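Local coordinates for protein POP2 (Saccharomyces cerevisiae, PDB 1UOC) that degrades poly(A) RNA from the 3' end through its DEDD-type nuclease domain, probably as a catalytic subunit of the CCR4-NOT mRNA deadenylase, at residues P4-V16 against A233-T245. Numbering follows the deposited sequence.
Sequences PPIFLPPPNYLFV and ADELGLPRFSIFT
Phe-7 meets the turn at Leu-236 to Leu-238 with both backbone and side chain. Its N donates to Gly-237 O at 2.6 Å with an N-H...O angle of 162°, reaching that oxygen from above the carbonyl plane; this is the one hydrogen bond between the segments. From CB outward, the side chain first meets Leu-236 O, 3.2 Å from CB and 4.1 Å from CG; chi1 of 174° sets CG anti to the backbone N and lays the ring alongside Leu-238, both side chains pointing the same way. CD2 touches Leu-238 CD2 at 3.5 Å, CE2 lies 4.0 Å from the same methyl, and the Phe-7 side chain also touches Gln-260 of helix 247-264. The Leu-238 methyl meets Pro-9 CG, which lies above one face of the Phe-7 ring, offset toward its rim. Gly-237 ends helix 229-235 in a Schellman motif, and its CA-H points almost straight at Pro-5 O.

Further along, Leu-14 splits its two methyls between two rings: CD1 lies 3.7 Å from Phe-241 CE1 and CD2 lies 3.9 Å from Phe-244 CZ. Leu-8 CD1 comes to the edge of the Phe-241 ring, and Val-16 CG2 packs on Ile-243 CG1 at 3.7 Å.

The contact lies at the domain surface, with Pro-9, Leu-238 and Phe-244 buried: the opening loop lies over the one joining helix 229-235 to helix 247-264, then leads into edge strand 17-19, and just before it Val-16 touches strand 99-103. Phe-244 O accepts a hydrogen bond from Gln-250, a predicted catalytic metal ligand, beside the probable active centre.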
# COMPACT_ATOMS: atom_id res chain seq x y z
N PRO A 4 -11.25 -4.33 23.98
CA PRO A 4 -10.87 -3.16 23.15
C PRO A 4 -12.14 -2.54 22.60
O PRO A 4 -12.95 -3.23 21.97
CB PRO A 4 -10.01 -3.66 21.99
CG PRO A 4 -9.70 -5.11 22.41
CD PRO A 4 -10.89 -5.57 23.27
N PRO A 5 -12.33 -1.23 22.82
CA PRO A 5 -13.53 -0.56 22.32
C PRO A 5 -13.71 -0.88 20.83
O PRO A 5 -12.73 -0.99 20.11
CB PRO A 5 -13.23 0.92 22.56
CG PRO A 5 -12.33 0.88 23.76
CD PRO A 5 -11.41 -0.27 23.45
N ILE A 6 -14.95 -1.03 20.37
CA ILE A 6 -15.17 -1.31 18.96
C ILE A 6 -14.97 -0.02 18.18
O ILE A 6 -15.39 1.05 18.61
CB ILE A 6 -16.59 -1.81 18.66
CG1 ILE A 6 -16.83 -3.17 19.30
CG2 ILE A 6 -16.78 -1.91 17.15
CD1 ILE A 6 -18.16 -3.78 18.93
N PHE A 7 -14.31 -0.14 17.03
CA PHE A 7 -14.08 1.01 16.18
C PHE A 7 -14.74 0.70 14.84
O PHE A 7 -14.20 -0.07 14.04
CB PHE A 7 -12.58 1.27 16.00
CG PHE A 7 -12.26 2.36 15.02
CD1 PHE A 7 -12.98 3.56 15.03
CD2 PHE A 7 -11.24 2.19 14.08
CE1 PHE A 7 -12.68 4.57 14.12
CE2 PHE A 7 -10.93 3.21 13.17
CZ PHE A 7 -11.65 4.40 13.19
N LEU A 8 -15.91 1.28 14.62
CA LEU A 8 -16.66 1.07 13.39
C LEU A 8 -16.76 2.36 12.60
O LEU A 8 -17.55 3.24 12.93
CB LEU A 8 -18.06 0.54 13.71
CG LEU A 8 -18.96 0.22 12.51
CD1 LEU A 8 -18.24 -0.72 11.55
CD2 LEU A 8 -20.25 -0.42 13.01
N PRO A 9 -15.97 2.48 11.53
CA PRO A 9 -15.97 3.67 10.67
C PRO A 9 -17.32 3.81 9.99
O PRO A 9 -18.06 2.82 9.88
CB PRO A 9 -14.88 3.36 9.64
CG PRO A 9 -14.03 2.33 10.31
CD PRO A 9 -15.03 1.47 11.01
N PRO A 10 -17.66 5.02 9.53
CA PRO A 10 -18.96 5.19 8.85
C PRO A 10 -19.05 4.12 7.76
O PRO A 10 -18.10 3.90 7.01
CB PRO A 10 -18.85 6.60 8.28
CG PRO A 10 -18.01 7.31 9.31
CD PRO A 10 -16.93 6.30 9.61
N PRO A 11 -20.21 3.45 7.64
CA PRO A 11 -20.43 2.39 6.64
C PRO A 11 -19.90 2.61 5.23
O PRO A 11 -19.26 1.72 4.67
CB PRO A 11 -21.95 2.23 6.66
CG PRO A 11 -22.28 2.49 8.08
CD PRO A 11 -21.46 3.72 8.38
N ASN A 12 -20.14 3.78 4.66
CA ASN A 12 -19.69 4.06 3.30
C ASN A 12 -18.17 4.14 3.12
O ASN A 12 -17.67 4.22 1.99
CB ASN A 12 -20.40 5.32 2.77
CG ASN A 12 -19.43 6.41 2.30
OD1 ASN A 12 -18.88 7.15 3.12
ND2 ASN A 12 -19.23 6.51 0.98
N TYR A 13 -17.43 4.10 4.21
CA TYR A 13 -15.97 4.13 4.13
C TYR A 13 -15.47 2.74 3.75
O TYR A 13 -14.36 2.59 3.24
CB TYR A 13 -15.34 4.51 5.48
CG TYR A 13 -15.37 5.97 5.86
CD1 TYR A 13 -14.51 6.46 6.84
CD2 TYR A 13 -16.26 6.85 5.26
CE1 TYR A 13 -14.52 7.80 7.21
CE2 TYR A 13 -16.28 8.20 5.62
CZ TYR A 13 -15.41 8.66 6.60
OH TYR A 13 -15.40 9.99 6.95
N LEU A 14 -16.28 1.72 4.02
CA LEU A 14 -15.89 0.35 3.75
C LEU A 14 -16.39 -0.20 2.42
O LEU A 14 -16.90 -1.32 2.33
CB LEU A 14 -16.36 -0.54 4.91
CG LEU A 14 -16.08 0.03 6.32
CD1 LEU A 14 -16.65 -0.90 7.38
CD2 LEU A 14 -14.58 0.24 6.51
N PHE A 15 -16.22 0.59 1.37
CA PHE A 15 -16.63 0.21 0.02
C PHE A 15 -15.39 0.29 -0.86
O PHE A 15 -14.70 1.31 -0.86
CB PHE A 15 -17.70 1.19 -0.49
CG PHE A 15 -17.98 1.06 -1.96
CD1 PHE A 15 -18.65 -0.06 -2.46
CD2 PHE A 15 -17.52 2.02 -2.85
CE1 PHE A 15 -18.86 -0.21 -3.83
CE2 PHE A 15 -17.73 1.88 -4.23
CZ PHE A 15 -18.40 0.76 -4.73
N VAL A 16 -15.12 -0.77 -1.62
CA VAL A 16 -13.97 -0.82 -2.52
C VAL A 16 -14.40 -0.84 -3.98
O VAL A 16 -15.10 -1.75 -4.41
CB VAL A 16 -13.12 -2.09 -2.28
CG1 VAL A 16 -11.95 -2.11 -3.24
CG2 VAL A 16 -12.63 -2.14 -0.85
N ALA A 233 -5.03 -4.12 13.64
CA ALA A 233 -6.43 -3.74 13.44
C ALA A 233 -7.31 -4.24 14.59
O ALA A 233 -8.25 -3.56 15.00
CB ALA A 233 -6.93 -4.27 12.11
N ASP A 234 -7.01 -5.43 15.11
CA ASP A 234 -7.80 -5.95 16.22
C ASP A 234 -7.64 -5.08 17.46
O ASP A 234 -8.63 -4.69 18.07
CB ASP A 234 -7.39 -7.39 16.56
CG ASP A 234 -7.80 -8.37 15.50
OD1 ASP A 234 -8.88 -8.18 14.91
OD2 ASP A 234 -7.04 -9.34 15.27
N GLU A 235 -6.40 -4.77 17.82
CA GLU A 235 -6.15 -3.93 19.00
C GLU A 235 -6.86 -2.59 18.91
O GLU A 235 -7.16 -1.97 19.92
CB GLU A 235 -4.66 -3.68 19.20
CG GLU A 235 -3.82 -4.93 19.42
CD GLU A 235 -2.42 -4.58 19.90
OE1 GLU A 235 -1.57 -5.50 19.97
OE2 GLU A 235 -2.17 -3.39 20.22
N LEU A 236 -7.09 -2.11 17.69
CA LEU A 236 -7.77 -0.83 17.54
C LEU A 236 -9.27 -1.08 17.54
O LEU A 236 -10.07 -0.14 17.50
CB LEU A 236 -7.33 -0.15 16.24
CG LEU A 236 -5.92 0.42 16.26
CD1 LEU A 236 -5.43 0.68 14.84
CD2 LEU A 236 -5.92 1.70 17.08
N GLY A 237 -9.63 -2.35 17.59
CA GLY A 237 -11.03 -2.73 17.62
C GLY A 237 -11.80 -2.63 16.32
O GLY A 237 -12.97 -2.25 16.32
N LEU A 238 -11.16 -2.98 15.20
CA LEU A 238 -11.82 -2.95 13.90
C LEU A 238 -12.38 -4.33 13.59
O LEU A 238 -11.64 -5.32 13.61
CB LEU A 238 -10.83 -2.54 12.81
CG LEU A 238 -10.57 -1.04 12.63
CD1 LEU A 238 -9.17 -0.86 12.06
CD2 LEU A 238 -11.64 -0.42 11.72
N PRO A 239 -13.69 -4.43 13.32
CA PRO A 239 -14.31 -5.72 13.02
C PRO A 239 -13.64 -6.41 11.85
O PRO A 239 -13.16 -5.77 10.93
CB PRO A 239 -15.76 -5.33 12.70
CG PRO A 239 -15.97 -4.17 13.59
CD PRO A 239 -14.70 -3.37 13.39
N ARG A 240 -13.64 -7.74 11.87
CA ARG A 240 -13.04 -8.51 10.81
C ARG A 240 -13.94 -8.58 9.58
O ARG A 240 -14.30 -9.68 9.14
CB ARG A 240 -12.75 -9.95 11.26
CG ARG A 240 -11.29 -10.22 11.61
CD ARG A 240 -10.94 -9.74 12.99
NE ARG A 240 -9.56 -10.06 13.37
CZ ARG A 240 -8.96 -11.23 13.15
NH1 ARG A 240 -9.60 -12.22 12.54
NH2 ARG A 240 -7.72 -11.43 13.59
N PHE A 241 -14.32 -7.43 9.03
CA PHE A 241 -15.16 -7.45 7.83
C PHE A 241 -14.39 -8.17 6.72
O PHE A 241 -13.16 -8.01 6.60
CB PHE A 241 -15.51 -6.04 7.37
CG PHE A 241 -16.53 -5.35 8.24
CD1 PHE A 241 -16.17 -4.31 9.08
CD2 PHE A 241 -17.86 -5.72 8.18
CE1 PHE A 241 -17.12 -3.65 9.86
CE2 PHE A 241 -18.83 -5.07 8.95
CZ PHE A 241 -18.45 -4.03 9.79
N SER A 242 -15.10 -8.95 5.91
CA SER A 242 -14.47 -9.72 4.84
C SER A 242 -13.88 -8.85 3.74
O SER A 242 -12.97 -9.28 3.02
CB SER A 242 -15.47 -10.71 4.23
OG SER A 242 -16.46 -10.04 3.46
N ILE A 243 -14.42 -7.64 3.58
CA ILE A 243 -13.92 -6.74 2.56
C ILE A 243 -12.44 -6.46 2.82
O ILE A 243 -11.67 -6.23 1.89
CB ILE A 243 -14.72 -5.41 2.55
CG1 ILE A 243 -14.28 -4.57 1.35
CG2 ILE A 243 -14.50 -4.64 3.84
CD1 ILE A 243 -14.40 -5.27 -0.01
N PHE A 244 -12.05 -6.51 4.10
CA PHE A 244 -10.66 -6.26 4.50
C PHE A 244 -9.68 -7.33 4.01
O PHE A 244 -8.47 -7.10 4.04
CB PHE A 244 -10.55 -6.19 6.04
CG PHE A 244 -11.13 -4.93 6.63
CD1 PHE A 244 -11.76 -4.96 7.87
CD2 PHE A 244 -11.05 -3.72 5.95
CE1 PHE A 244 -12.29 -3.79 8.43
CE2 PHE A 244 -11.57 -2.55 6.50
CZ PHE A 244 -12.20 -2.59 7.75
N THR A 245 -10.19 -8.47 3.55
CA THR A 245 -9.33 -9.56 3.08
C THR A 245 -8.86 -9.42 1.63
O THR A 245 -7.92 -10.10 1.22
CB THR A 245 -10.01 -10.94 3.24
OG1 THR A 245 -11.20 -10.98 2.45
CG2 THR A 245 -10.38 -11.18 4.69